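PDB 5M9N: tudor domain-containing protein 1, which binds arginine-methylated Piwi proteins through its Tudor domains and probably helps silence transposable elements in the male germline through the piRNA pathway. Local coordinates for residues G86-A91 and C132-K137; A66-Y71 and W99-V104; L24-L29 and L141-I146; D80-I85 and L126-L131; F51-Q56 and V118-F123. All blocks are in the same frame, centred on the assembly; numbering follows the deposited sequence.

In the fold
Interactions 1, 2 and 4 build one lobe of the extended Tudor domain, the Tudor barrel with the end of helix 58-73 against it; interactions 3 and 5 tie that barrel to the second, SN-like lobe. The centres of interactions 1 and 2 lie about 8 Å apart, and Tyr-71 OH reaches Pro-133 O at 2.7 Å. Interaction 4 extends the packing of interaction 1 at the far end of the barrel, about 22 Å from interaction 5, centre to centre. The centres of interactions 3 and 5 are about 10 Å apart. A salt bridge, Arg-101 NH2 to Asp-119 OD1 at 2.9 Å, joins interactions 2 and 5; the adjacent Tyr-100 and Tyr-120 pack on the peptide's modified side chain.

Interaction 1 (G86-A91 and C132-K137)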
# COMPACT_ATOMS: atom_id res chain seq x y z
N GLY A 86 3.88 -13.52 7.85
CA GLY A 86 2.50 -13.27 7.50
C GLY A 86 1.57 -12.71 8.56
O GLY A 86 0.41 -12.53 8.29
N ASP A 87 2.04 -12.46 9.76
CA ASP A 87 1.20 -11.91 10.78
C ASP A 87 1.04 -10.42 10.41
O ASP A 87 1.92 -9.84 9.78
CB ASP A 87 1.83 -11.97 12.17
CG ASP A 87 1.70 -13.33 12.82
OD1 ASP A 87 1.08 -14.22 12.22
OD2 ASP A 87 2.20 -13.40 13.94
N ILE A 88 -0.07 -9.85 10.84
CA ILE A 88 -0.17 -8.37 10.91
C ILE A 88 0.25 -7.97 12.30
O ILE A 88 -0.08 -8.65 13.27
CB ILE A 88 -1.60 -7.90 10.60
CG1 ILE A 88 -2.04 -8.39 9.22
CG2 ILE A 88 -1.67 -6.37 10.57
CD1 ILE A 88 -1.24 -7.81 8.06
N CYS A 89 1.00 -6.90 12.43
CA CYS A 89 1.34 -6.35 13.74
C CYS A 89 1.41 -4.82 13.60
O CYS A 89 0.96 -4.29 12.59
CB CYS A 89 2.65 -6.94 14.23
SG CYS A 89 4.09 -6.54 13.25
N CYS A 90 1.90 -4.12 14.62
CA CYS A 90 2.24 -2.69 14.57
C CYS A 90 3.74 -2.56 14.39
O CYS A 90 4.52 -3.36 14.96
CB CYS A 90 1.76 -1.96 15.82
SG CYS A 90 0.06 -2.28 16.30
N ALA A 91 4.14 -1.65 13.51
CA ALA A 91 5.50 -1.30 13.22
C ALA A 91 5.68 0.22 13.32
O ALA A 91 4.82 0.98 12.80
CB ALA A 91 5.83 -1.75 11.84
N CYS A 132 5.23 -4.24 17.65
CA CYS A 132 4.25 -4.23 18.79
C CYS A 132 3.27 -5.32 18.25
O CYS A 132 2.96 -5.33 17.04
CB CYS A 132 3.67 -2.66 18.94
SG CYS A 132 1.96 -1.94 19.30
N PRO A 133 2.74 -6.24 19.09
CA PRO A 133 1.54 -6.96 18.56
C PRO A 133 0.30 -6.07 18.39
O PRO A 133 0.26 -4.97 18.94
CB PRO A 133 1.27 -8.02 19.61
CG PRO A 133 1.94 -7.53 20.85
CD PRO A 133 3.09 -6.67 20.46
N ILE A 134 -0.66 -6.55 17.58
CA ILE A 134 -1.90 -5.84 17.26
C ILE A 134 -3.04 -6.60 17.90
O ILE A 134 -2.92 -7.79 18.23
CB ILE A 134 -2.11 -5.68 15.71
CG1 ILE A 134 -3.06 -4.49 15.39
CG2 ILE A 134 -2.57 -6.99 15.07
CD1 ILE A 134 -2.84 -3.87 14.02
N ILE A 135 -4.15 -5.90 18.08
CA ILE A 135 -5.42 -6.52 18.52
C ILE A 135 -6.50 -6.39 17.45
O ILE A 135 -6.40 -5.51 16.60
CB ILE A 135 -5.89 -5.92 19.84
CG1 ILE A 135 -5.98 -4.41 19.72
CG2 ILE A 135 -4.93 -6.35 20.94
CD1 ILE A 135 -6.87 -3.84 20.79
N PRO A 136 -7.54 -7.26 17.49
CA PRO A 136 -8.52 -7.28 16.40
C PRO A 136 -9.31 -5.97 16.26
O PRO A 136 -9.74 -5.66 15.16
CB PRO A 136 -9.45 -8.44 16.77
CG PRO A 136 -8.72 -9.21 17.81
CD PRO A 136 -7.96 -8.18 18.56
N LYS A 137 -9.49 -5.20 17.34
CA LYS A 137 -10.12 -3.88 17.19
C LYS A 137 -9.39 -3.03 16.15
O LYS A 137 -10.02 -2.33 15.40
CB LYS A 137 -10.18 -3.12 18.52
CG LYS A 137 -10.88 -1.75 18.48
CD LYS A 137 -12.38 -1.82 18.78
CE LYS A 137 -13.16 -0.55 18.37
NZ LYS A 137 -14.59 -0.54 18.82
O HOH W 1 0.57 -8.99 15.79
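Ile-134 packs across Ile-88, Cys-89 and Cys-90 at the place where the chain leaves a short antiparallel pairing with strand 88-92. Its CB rests against Cys-89 CA. From there the side chain forks. The CG2 branch turns toward the backbone of Ile-88 and touches Ile-88 O at 3.5 Å. CG1, anti to the backbone N (chi1 -158°), runs the other way and meets Cys-90 SG at 3.9 Å. At the tip, CD1 stays within 4.0 Å of Cys-90 SG and looks more distantly toward Ile-88 CG2.

The backbones are joined just before this fork. Cys-90 N donates to Cys-132 O over 2.9 Å, and Cys-132 N returns a bond to Cys-90 O, making Cys-90 and Cys-132 a hydrogen-bonded antiparallel pair. Both side chains lie on the same face of the sheet, where Cys-132 SG comes to 3.5 Å from Cys-90 CB. The two sulfurs are not bonded to each other; Cys-132 is in a disulfide with Cys-72, near the C-terminal end of helix 58-73. Beyond the pair the two chains part, and a water bridges them, donating to Ile-88 O at 2.6 Å and accepting a longer bond from Ile-134 N. Pairing of the short fifth strand, 131-132, with the first, 88-92, is characteristic of the SH3-like barrel of a Tudor domain.

Interaction 2 (A66-Y71 and W99-V104)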
# COMPACT_ATOMS: atom_id res chain seq x y z
N ALA A 66 -3.97 7.61 15.09
CA ALA A 66 -4.11 8.09 16.47
C ALA A 66 -4.40 6.93 17.42
O ALA A 66 -3.84 6.88 18.53
CB ALA A 66 -5.23 9.13 16.56
N SER A 67 -5.28 6.01 17.01
CA SER A 67 -5.59 4.87 17.85
C SER A 67 -4.40 3.97 18.05
O SER A 67 -4.17 3.42 19.15
CB SER A 67 -6.70 4.06 17.24
OG SER A 67 -7.83 4.83 17.10
N LEU A 68 -3.62 3.82 16.99
CA LEU A 68 -2.43 2.94 17.04
C LEU A 68 -1.38 3.49 18.03
O LEU A 68 -0.74 2.75 18.74
CB LEU A 68 -1.84 2.79 15.64
CG LEU A 68 -2.43 1.67 14.78
CD1 LEU A 68 -2.03 1.85 13.30
CD2 LEU A 68 -1.98 0.29 15.28
N SER A 69 -1.23 4.81 18.01
CA SER A 69 -0.29 5.53 18.85
C SER A 69 -0.73 5.41 20.30
O SER A 69 0.07 5.11 21.17
CB SER A 69 -0.32 7.02 18.45
OG SER A 69 0.35 7.79 19.45
N LYS A 70 -2.01 5.61 20.55
CA LYS A 70 -2.54 5.45 21.88
C LYS A 70 -2.37 4.04 22.44
O LYS A 70 -2.00 3.86 23.59
CB LYS A 70 -4.01 5.80 21.85
CG LYS A 70 -4.65 5.75 23.22
CD LYS A 70 -6.07 6.25 23.16
CE LYS A 70 -6.74 6.13 24.52
NZ LYS A 70 -8.17 6.58 24.45
N TYR A 71 -2.61 3.05 21.58
CA TYR A 71 -2.59 1.67 21.95
C TYR A 71 -1.16 1.20 22.19
O TYR A 71 -0.88 0.60 23.23
CB TYR A 71 -3.30 0.82 20.87
CG TYR A 71 -2.90 -0.64 20.86
CD1 TYR A 71 -3.46 -1.56 21.76
CD2 TYR A 71 -1.95 -1.10 19.96
CE1 TYR A 71 -3.07 -2.90 21.76
CE2 TYR A 71 -1.53 -2.44 19.94
CZ TYR A 71 -2.11 -3.34 20.81
OH TYR A 71 -1.70 -4.64 20.76
N TRP A 99 3.33 4.80 14.50
CA TRP A 99 2.94 3.43 14.46
C TRP A 99 1.95 3.20 13.29
O TRP A 99 1.03 3.98 13.09
CB TRP A 99 2.30 3.06 15.78
CG TRP A 99 3.37 2.91 16.86
CD1 TRP A 99 3.70 3.86 17.82
CD2 TRP A 99 4.21 1.80 17.11
NE1 TRP A 99 4.67 3.40 18.62
CE2 TRP A 99 5.02 2.14 18.23
CE3 TRP A 99 4.37 0.53 16.52
CZ2 TRP A 99 5.96 1.27 18.76
CZ3 TRP A 99 5.33 -0.33 17.03
CH2 TRP A 99 6.11 0.04 18.17
N TYR A 100 2.19 2.14 12.55
CA TYR A 100 1.43 1.79 11.34
C TYR A 100 1.10 0.33 11.37
O TYR A 100 1.80 -0.43 12.06
CB TYR A 100 2.25 2.16 10.09
CG TYR A 100 2.45 3.66 9.92
CD1 TYR A 100 1.55 4.45 9.25
CD2 TYR A 100 3.55 4.27 10.46
CE1 TYR A 100 1.72 5.87 9.17
CE2 TYR A 100 3.77 5.61 10.36
CZ TYR A 100 2.84 6.43 9.72
OH TYR A 100 3.18 7.73 9.65
N ARG A 101 0.12 -0.10 10.58
CA ARG A 101 -0.16 -1.53 10.41
C ARG A 101 0.81 -2.15 9.40
O ARG A 101 1.18 -1.58 8.36
CB ARG A 101 -1.62 -1.74 10.07
CG ARG A 101 -2.53 -1.12 11.11
CD ARG A 101 -3.95 -1.48 10.92
NE ARG A 101 -4.45 -1.18 9.57
CZ ARG A 101 -5.71 -1.29 9.22
NH1 ARG A 101 -6.64 -1.67 10.07
NH2 ARG A 101 -6.07 -1.02 7.99
N ALA A 102 1.32 -3.34 9.75
CA ALA A 102 2.36 -3.88 8.94
C ALA A 102 2.28 -5.41 8.89
O ALA A 102 1.92 -6.03 9.88
CB ALA A 102 3.70 -3.46 9.46
N SER A 103 2.55 -5.94 7.71
CA SER A 103 2.64 -7.40 7.46
C SER A 103 4.06 -7.84 7.63
O SER A 103 4.95 -7.26 7.08
CB SER A 103 2.23 -7.66 6.03
OG SER A 103 2.12 -9.03 5.81
N VAL A 104 4.28 -8.92 8.37
CA VAL A 104 5.63 -9.48 8.53
C VAL A 104 6.03 -10.27 7.28
O VAL A 104 5.44 -11.30 7.02
CB VAL A 104 5.63 -10.37 9.76
CG1 VAL A 104 7.00 -11.02 9.98
CG2 VAL A 104 5.19 -9.55 10.97
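Leu-68 of helix 58-73 points at strand 99-109 and crosses the side chain of Arg-101 at about a right angle. Its CD1 carries the contact: it touches Arg-101 CG at 3.7 Å and is equally close to Trp-99 O. The same methyl passes over the backbone at Tyr-100, its nearest atom there being CA at 4.0 Å. Arg-101 offers only the aliphatic root of its chain to the leucine. CG stands anti to the carbonyl carbon (chi1 -56°), while the guanidinium lies beyond the contact, in a salt bridge with Asp-119 and hydrogen-bonded to the carbonyls of Leu-138 and Leu-141.

Trp-99 lies at the start of the strand segment. Its CB faces Leu-68 CB at 4.2 Å, and CD1 of the indole reaches Ser-69 CA obliquely. Tyr-100, between these two residues, directs its CB away from the helix; its hydroxyl bonds to Asp-96 and its ring packs on the modified side chain of the bound peptide.

Helix and strand segments run nearly perpendicular, at 103°, with their axes 7.6 Å apart. Such a helix, lying across the Tudor barrel and joining it to the SN-like lobe, is a hallmark of the extended Tudor domain.

Interaction 3 (L24-L29 and L141-I146)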
# COMPACT_ATOMS: atom_id res chain seq x y z
N LEU A 24 -7.12 -12.41 13.75
CA LEU A 24 -6.26 -11.34 13.25
C LEU A 24 -6.26 -11.28 11.73
O LEU A 24 -5.21 -11.15 11.09
CB LEU A 24 -4.83 -11.44 13.81
CG LEU A 24 -4.74 -11.08 15.30
CD1 LEU A 24 -3.29 -11.14 15.78
CD2 LEU A 24 -5.34 -9.70 15.58
N ILE A 25 -7.47 -11.32 11.17
CA ILE A 25 -7.67 -11.34 9.72
C ILE A 25 -7.80 -9.88 9.30
O ILE A 25 -8.73 -9.20 9.71
CB ILE A 25 -8.94 -12.13 9.34
CG1 ILE A 25 -8.81 -13.60 9.79
CG2 ILE A 25 -9.23 -12.03 7.84
CD1 ILE A 25 -7.56 -14.32 9.32
N PRO A 26 -6.86 -9.40 8.50
CA PRO A 26 -7.10 -8.08 7.92
C PRO A 26 -8.25 -8.09 6.89
O PRO A 26 -8.55 -9.10 6.25
CB PRO A 26 -5.77 -7.73 7.28
CG PRO A 26 -5.08 -9.03 7.02
CD PRO A 26 -5.60 -10.01 8.03
N LYS A 27 -8.93 -6.97 6.82
CA LYS A 27 -10.06 -6.76 5.90
C LYS A 27 -9.55 -6.15 4.60
O LYS A 27 -8.48 -5.55 4.57
CB LYS A 27 -11.09 -5.86 6.56
CG LYS A 27 -11.83 -6.52 7.70
CD LYS A 27 -12.67 -5.48 8.45
CE LYS A 27 -13.85 -6.10 9.17
NZ LYS A 27 -13.38 -7.08 10.20
N VAL A 28 -10.31 -6.30 3.52
CA VAL A 28 -9.88 -5.89 2.17
C VAL A 28 -10.94 -4.98 1.57
O VAL A 28 -12.14 -5.27 1.65
CB VAL A 28 -9.64 -7.12 1.27
CG1 VAL A 28 -9.41 -6.71 -0.18
CG2 VAL A 28 -8.44 -7.92 1.78
N LEU A 29 -10.49 -3.88 0.96
CA LEU A 29 -11.41 -3.04 0.23
C LEU A 29 -12.06 -3.87 -0.88
O LEU A 29 -11.39 -4.60 -1.61
CB LEU A 29 -10.71 -1.81 -0.33
CG LEU A 29 -10.26 -0.81 0.73
CD1 LEU A 29 -9.15 0.07 0.21
CD2 LEU A 29 -11.43 0.06 1.20
N LEU A 141 -10.71 -1.24 10.30
CA LEU A 141 -10.49 -0.55 9.03
C LEU A 141 -9.90 -1.51 7.99
O LEU A 141 -8.95 -2.20 8.31
CB LEU A 141 -9.52 0.63 9.22
CG LEU A 141 -9.46 1.59 8.00
CD1 LEU A 141 -10.80 2.27 7.87
CD2 LEU A 141 -8.37 2.65 8.10
N PRO A 142 -10.48 -1.60 6.77
CA PRO A 142 -9.78 -2.37 5.77
C PRO A 142 -8.43 -1.78 5.41
O PRO A 142 -8.21 -0.55 5.51
CB PRO A 142 -10.74 -2.42 4.56
CG PRO A 142 -12.04 -1.88 5.03
CD PRO A 142 -11.88 -1.34 6.40
N MET A 143 -7.52 -2.66 5.01
CA MET A 143 -6.22 -2.26 4.56
C MET A 143 -6.28 -1.25 3.40
O MET A 143 -7.00 -1.43 2.39
CB MET A 143 -5.39 -3.48 4.15
CG MET A 143 -5.11 -4.44 5.27
SD MET A 143 -4.13 -5.86 4.75
CE MET A 143 -5.32 -6.64 3.67
N GLN A 144 -5.60 -0.13 3.55
CA GLN A 144 -5.83 0.96 2.64
C GLN A 144 -4.95 1.05 1.39
O GLN A 144 -5.26 1.89 0.54
CB GLN A 144 -5.79 2.25 3.41
CG GLN A 144 -6.89 2.32 4.49
CD GLN A 144 -8.28 2.49 3.92
OE1 GLN A 144 -8.53 3.45 3.15
NE2 GLN A 144 -9.20 1.65 4.32
N ALA A 145 -3.86 0.30 1.29
CA ALA A 145 -2.98 0.37 0.12
C ALA A 145 -3.54 -0.63 -0.87
O ALA A 145 -3.65 -1.81 -0.55
CB ALA A 145 -1.56 -0.00 0.45
N ILE A 146 -4.03 -0.14 -2.00
CA ILE A 146 -4.68 -1.02 -2.97
C ILE A 146 -3.62 -1.41 -4.00
O ILE A 146 -3.07 -0.54 -4.65
CB ILE A 146 -5.85 -0.32 -3.64
CG1 ILE A 146 -6.95 0.00 -2.62
CG2 ILE A 146 -6.46 -1.21 -4.70
CD1 ILE A 146 -7.64 1.29 -2.96
O HOH W 2 -8.01 -4.76 8.42
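Met-143 and Leu-29 form the close part of this contact, each pressed on the opposing backbone or side chains. Leu-29 CD1 sits 3.4 Å from Met-143 O and, crossing Ile-146 at about a right angle, 3.6 Å from its CG1. Leu-29 CG also lies over Pro-142 CB. Met-143 reaches toward Pro-26, which it crosses obliquely, and its SD meets Pro-26 CB at 3.5 Å. A turn at the last torsion (chi3 -67°) brings CE back to within 3.5 Å of Lys-27 O. That carbonyl is also the acceptor of the direct backbone bond, from Met-143 N at 3.1 Å; the bond is nearly straight at hydrogen (165°), although the donor stands well above the carbonyl plane. This close fit has a cost: Leu-29 N is buried with no polar partner.

Neither segment is a regular helix or strand. They are two neighbouring crossings between the lobes of the extended Tudor domain: 24-29 leads toward strand 36-44 of the SN-like sheet, and 141-146 brings the chain back from the Tudor barrel into strand 146-150.

Toward the outside the packing thins. Of the Lys-27 side chain, CB meets the proline, 4.0 Å from Pro-142 CB, and the end of the chain leads away. Val-28 points its CB away from 141-146, and only CG2 makes a peripheral touch on Met-143 CE. A water also links the segments, accepting from Lys-27 N and donating to Leu-141 O.

Interaction 4 (D80-I85 and L126-L131). With EDO (1,2-ethanediol), chain D.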
# COMPACT_ATOMS: atom_id res chain seq x y z
N ASP A 80 10.74 -10.16 23.59
CA ASP A 80 10.22 -11.51 23.31
C ASP A 80 9.02 -11.50 22.33
O ASP A 80 8.33 -12.51 22.21
CB ASP A 80 9.91 -12.28 24.62
CG ASP A 80 10.28 -13.79 24.54
OD1 ASP A 80 10.11 -14.43 23.47
OD2 ASP A 80 10.75 -14.34 25.58
N PHE A 81 8.78 -10.39 21.61
CA PHE A 81 7.78 -10.39 20.52
C PHE A 81 8.46 -10.83 19.21
O PHE A 81 9.38 -10.19 18.70
CB PHE A 81 7.03 -9.05 20.38
CG PHE A 81 5.95 -9.08 19.33
CD1 PHE A 81 4.96 -10.07 19.34
CD2 PHE A 81 5.94 -8.13 18.29
CE1 PHE A 81 3.96 -10.11 18.34
CE2 PHE A 81 4.95 -8.17 17.31
CZ PHE A 81 3.96 -9.15 17.34
N TYR A 82 8.02 -11.97 18.73
CA TYR A 82 8.52 -12.59 17.56
C TYR A 82 7.30 -13.01 16.78
O TYR A 82 6.86 -14.16 16.87
CB TYR A 82 9.40 -13.82 17.90
CG TYR A 82 10.73 -13.46 18.49
CD1 TYR A 82 11.84 -13.20 17.69
CD2 TYR A 82 10.89 -13.39 19.87
CE1 TYR A 82 13.06 -12.85 18.25
CE2 TYR A 82 12.11 -13.05 20.45
CZ TYR A 82 13.19 -12.78 19.64
OH TYR A 82 14.39 -12.45 20.23
N PRO A 83 6.78 -12.09 15.93
CA PRO A 83 5.68 -12.46 15.05
C PRO A 83 6.08 -13.49 13.99
O PRO A 83 7.27 -13.57 13.63
CB PRO A 83 5.29 -11.12 14.42
CG PRO A 83 6.54 -10.31 14.43
CD PRO A 83 7.18 -10.69 15.75
N ALA A 84 5.09 -14.24 13.51
CA ALA A 84 5.29 -15.21 12.47
C ALA A 84 5.21 -14.53 11.15
O ALA A 84 4.61 -13.42 11.06
CB ALA A 84 4.25 -16.33 12.54
N ILE A 85 5.79 -15.20 10.13
CA ILE A 85 5.74 -14.74 8.75
C ILE A 85 4.28 -14.67 8.38
O ILE A 85 3.55 -15.57 8.64
CB ILE A 85 6.52 -15.61 7.73
CG1 ILE A 85 8.01 -15.72 8.10
CG2 ILE A 85 6.32 -15.09 6.30
CD1 ILE A 85 8.65 -14.44 8.57
N LEU A 126 13.17 -3.50 9.99
CA LEU A 126 13.10 -2.92 11.30
C LEU A 126 13.61 -3.90 12.36
O LEU A 126 13.31 -5.08 12.31
CB LEU A 126 11.67 -2.57 11.65
CG LEU A 126 11.03 -1.46 10.82
CD1 LEU A 126 9.63 -1.19 11.33
CD2 LEU A 126 11.85 -0.19 10.92
N SER A 127 14.33 -3.32 13.32
CA SER A 127 14.53 -3.93 14.61
C SER A 127 13.21 -4.45 15.20
O SER A 127 12.18 -3.76 15.16
CB SER A 127 15.13 -2.87 15.53
OG SER A 127 15.29 -3.40 16.82
N LEU A 128 13.25 -5.63 15.82
CA LEU A 128 12.11 -6.12 16.63
C LEU A 128 11.61 -5.16 17.72
O LEU A 128 10.43 -5.20 18.09
CB LEU A 128 12.43 -7.50 17.25
CG LEU A 128 12.64 -8.69 16.32
CD1 LEU A 128 13.00 -9.92 17.13
CD2 LEU A 128 11.41 -9.02 15.55
N MET A 129 12.49 -4.27 18.18
CA MET A 129 12.10 -3.27 19.15
C MET A 129 11.05 -2.30 18.53
O MET A 129 10.32 -1.68 19.28
CB MET A 129 13.31 -2.48 19.64
CG MET A 129 14.47 -3.30 20.19
SD MET A 129 14.06 -3.79 21.86
CE MET A 129 15.40 -4.96 22.22
N ARG A 130 10.94 -2.23 17.20
CA ARG A 130 9.99 -1.30 16.52
C ARG A 130 8.72 -2.05 16.12
O ARG A 130 7.86 -1.47 15.45
CB ARG A 130 10.70 -0.52 15.36
CG ARG A 130 11.71 0.47 15.94
CD ARG A 130 12.69 1.20 15.02
NE ARG A 130 11.97 2.24 14.40
CZ ARG A 130 12.14 3.55 14.48
NH1 ARG A 130 13.15 4.17 15.09
NH2 ARG A 130 11.25 4.24 13.88
N LEU A 131 8.56 -3.30 16.56
CA LEU A 131 7.29 -4.01 16.34
C LEU A 131 6.57 -4.20 17.68
O LEU A 131 7.25 -4.34 18.66
CB LEU A 131 7.46 -5.33 15.64
CG LEU A 131 8.42 -5.35 14.44
CD1 LEU A 131 8.73 -6.80 14.02
CD2 LEU A 131 7.84 -4.56 13.30
C1 EDO D . 12.62 -9.19 20.66
O1 EDO D . 11.35 -8.81 21.18
C2 EDO D . 13.74 -8.52 21.45
O2 EDO D . 13.43 -7.13 21.59
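Leu-131 and Leu-128 are the two bumps that the 126-131 segment pushes into the surface of residues 81-83. Leu-131 fits against a step made by Phe-81 and Pro-83. Its CB abuts Phe-81 CD2 at 4.1 Å, while its CD1 extends to Pro-83 CG; both side chains cross it at about a right angle. The step is itself compact, because Pro-83 CD lies over the centre of the Phe-81 ring, 3.7 Å above its plane. Phe-81 CG, anti to the backbone N (chi1 -176°), stands beside the carbonyl carbon, on the side of the proline that follows. Beyond the step, Leu-131 continues onto Ala-91 and Val-115 of the Tudor barrel.

Leu-128 settles against the backbone of Phe-81, its CD2 3.9 Å from Phe-81 O. CD1 is turned to the Tyr-82 ring, but that approach is modelled too short and its detail is doubtful. An ethanediol, probably from the crystallisation liquor, lodges beside the leucine, with C1 at 3.6 Å from Leu-128 CD1. Its O1 accepts a weak bond from Phe-81 N. The leucine stands on a short 3-10 turn whose start is an ST turn, Ser-127 OG accepting from Met-129 N at 3.2 Å.

No hydrogen bond joins the two segments directly. Contact at this end of the barrel is apolar, implying that, between these segments, shape and burial rather than directional bonds join residues 81-83 to Leu-128 and Leu-131.

Interaction 5 (F51-Q56 and V118-F123); sequences FCQQLQ and VDYGNF
The Phe-51 ring carries Gly-121 on one face, and the Tyr-120 ring carries the amide nitrogen of Gln-53. Gly-121 CA stands almost on the normal of the phenyl ring, 3.8 Å from its centroid and 11° off axis, a CH-pi contact. Having no CB, the glycine backbone can lie directly against the ring, and its carbonyl O comes within 3.5 Å of Phe-51 CE1. Over Tyr-120, Gln-53 NE2 hovers 3.4 Å above the plane, displaced toward the rim near CD2 and CE2. Amide and ring are steeply inclined, their planes 59° apart.

Residues 118-122 form the loop that follows strand 112-117 of the Tudor barrel, and Phe-123 begins the next strand; strand 49-54 belongs to the SN-like sheet, so the contact spans the two lobes of the extended Tudor domain. Tyr-120 and Asn-122 pack on the modified side chain of the dimethylated peptide, and the Tyr-120 ring meets that of Tyr-100 at about 90°, consistent with an aromatic cage for methylated arginine.

Next to Tyr-120, the Gln-53 chain is extended beyond CG, and NE2 at its end donates to Asp-119 O over 2.7 Å, with the donor in the carbonyl plane and the acceptor close to the amide plane. The Asp-119 carboxylate is held separately, by Gln-144 N on OD1 besides its arginine. Tyr-120 O, 4.2 Å from Phe-51 CB, is buried without a polar partner.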
# COMPACT_ATOMS: atom_id res chain seq x y z
N PHE A 51 0.62 0.98 -5.76
CA PHE A 51 -0.40 1.05 -4.73
C PHE A 51 -1.12 2.36 -4.77
O PHE A 51 -0.47 3.38 -4.86
CB PHE A 51 0.21 0.95 -3.35
CG PHE A 51 0.78 -0.40 -3.08
CD1 PHE A 51 2.06 -0.67 -3.40
CD2 PHE A 51 -0.00 -1.36 -2.56
CE1 PHE A 51 2.60 -1.94 -3.14
CE2 PHE A 51 0.50 -2.62 -2.26
CZ PHE A 51 1.81 -2.90 -2.53
N CYS A 52 -2.43 2.30 -4.62
CA CYS A 52 -3.26 3.52 -4.62
C CYS A 52 -3.95 3.52 -3.28
O CYS A 52 -4.14 2.47 -2.65
CB CYS A 52 -4.31 3.43 -5.76
SG CYS A 52 -3.54 3.54 -7.37
N GLN A 53 -4.31 4.71 -2.82
CA GLN A 53 -5.25 4.87 -1.75
C GLN A 53 -6.43 5.74 -2.25
O GLN A 53 -6.24 6.60 -3.09
CB GLN A 53 -4.61 5.61 -0.58
CG GLN A 53 -3.36 5.01 0.03
CD GLN A 53 -2.65 5.98 0.94
OE1 GLN A 53 -2.42 7.14 0.57
NE2 GLN A 53 -2.33 5.55 2.16
N GLN A 54 -7.58 5.49 -1.66
CA GLN A 54 -8.77 6.23 -1.89
C GLN A 54 -8.59 7.56 -1.20
O GLN A 54 -8.22 7.62 -0.02
CB GLN A 54 -9.96 5.48 -1.33
CG GLN A 54 -10.18 4.15 -2.01
CD GLN A 54 -11.27 3.34 -1.36
OE1 GLN A 54 -11.63 3.58 -0.21
NE2 GLN A 54 -11.81 2.37 -2.09
N LEU A 55 -8.86 8.63 -1.90
CA LEU A 55 -8.72 9.95 -1.29
C LEU A 55 -9.57 10.05 -0.02
O LEU A 55 -9.13 10.59 0.99
CB LEU A 55 -9.04 11.03 -2.31
CG LEU A 55 -8.96 12.47 -1.83
CD1 LEU A 55 -7.68 12.82 -1.06
CD2 LEU A 55 -9.16 13.39 -3.03
N GLN A 56 -10.74 9.43 -0.01
CA GLN A 56 -11.65 9.52 1.14
C GLN A 56 -11.12 8.84 2.43
O GLN A 56 -11.78 8.92 3.47
CB GLN A 56 -13.07 9.00 0.79
CG GLN A 56 -14.02 10.04 0.19
CD GLN A 56 -14.21 9.91 -1.32
OE1 GLN A 56 -13.28 10.19 -2.07
NE2 GLN A 56 -15.41 9.51 -1.76
N VAL A 118 0.78 -1.93 5.35
CA VAL A 118 -0.37 -2.41 4.59
C VAL A 118 -1.37 -1.28 4.20
O VAL A 118 -2.27 -1.45 3.37
CB VAL A 118 -1.15 -3.47 5.34
CG1 VAL A 118 -0.33 -4.73 5.44
CG2 VAL A 118 -1.65 -2.99 6.70
N ASP A 119 -1.21 -0.17 4.80
CA ASP A 119 -2.10 0.99 4.46
C ASP A 119 -1.47 1.98 3.52
O ASP A 119 -2.17 2.98 3.07
CB ASP A 119 -2.48 1.63 5.76
CG ASP A 119 -3.39 0.78 6.56
OD1 ASP A 119 -4.40 0.23 5.99
OD2 ASP A 119 -3.14 0.75 7.77
N TYR A 120 -0.21 1.74 3.14
CA TYR A 120 0.58 2.71 2.38
C TYR A 120 1.30 2.09 1.23
O TYR A 120 1.44 2.75 0.19
CB TYR A 120 1.59 3.52 3.26
CG TYR A 120 0.90 4.43 4.19
CD1 TYR A 120 0.40 3.95 5.40
CD2 TYR A 120 0.69 5.77 3.87
CE1 TYR A 120 -0.30 4.73 6.24
CE2 TYR A 120 -0.04 6.60 4.72
CZ TYR A 120 -0.51 6.08 5.91
OH TYR A 120 -1.26 6.77 6.80
N GLY A 121 1.83 0.88 1.38
CA GLY A 121 2.46 0.19 0.31
C GLY A 121 3.96 0.14 0.27
O GLY A 121 4.55 -0.65 -0.52
N ASN A 122 4.59 0.91 1.14
CA ASN A 122 6.02 0.89 1.27
C ASN A 122 6.42 -0.25 2.24
O ASN A 122 5.57 -0.97 2.79
CB ASN A 122 6.55 2.28 1.68
CG ASN A 122 6.08 2.71 3.04
OD1 ASN A 122 4.91 2.61 3.36
ND2 ASN A 122 7.01 3.06 3.88
N PHE A 123 7.72 -0.42 2.39
CA PHE A 123 8.31 -1.49 3.16
C PHE A 123 9.65 -1.03 3.75
O PHE A 123 10.24 -0.09 3.29
CB PHE A 123 8.43 -2.74 2.30
CG PHE A 123 9.49 -2.65 1.24
CD1 PHE A 123 10.85 -2.84 1.58
CD2 PHE A 123 9.15 -2.36 -0.07
CE1 PHE A 123 11.84 -2.66 0.65
CE2 PHE A 123 10.15 -2.21 -1.03
CZ PHE A 123 11.49 -2.41 -0.68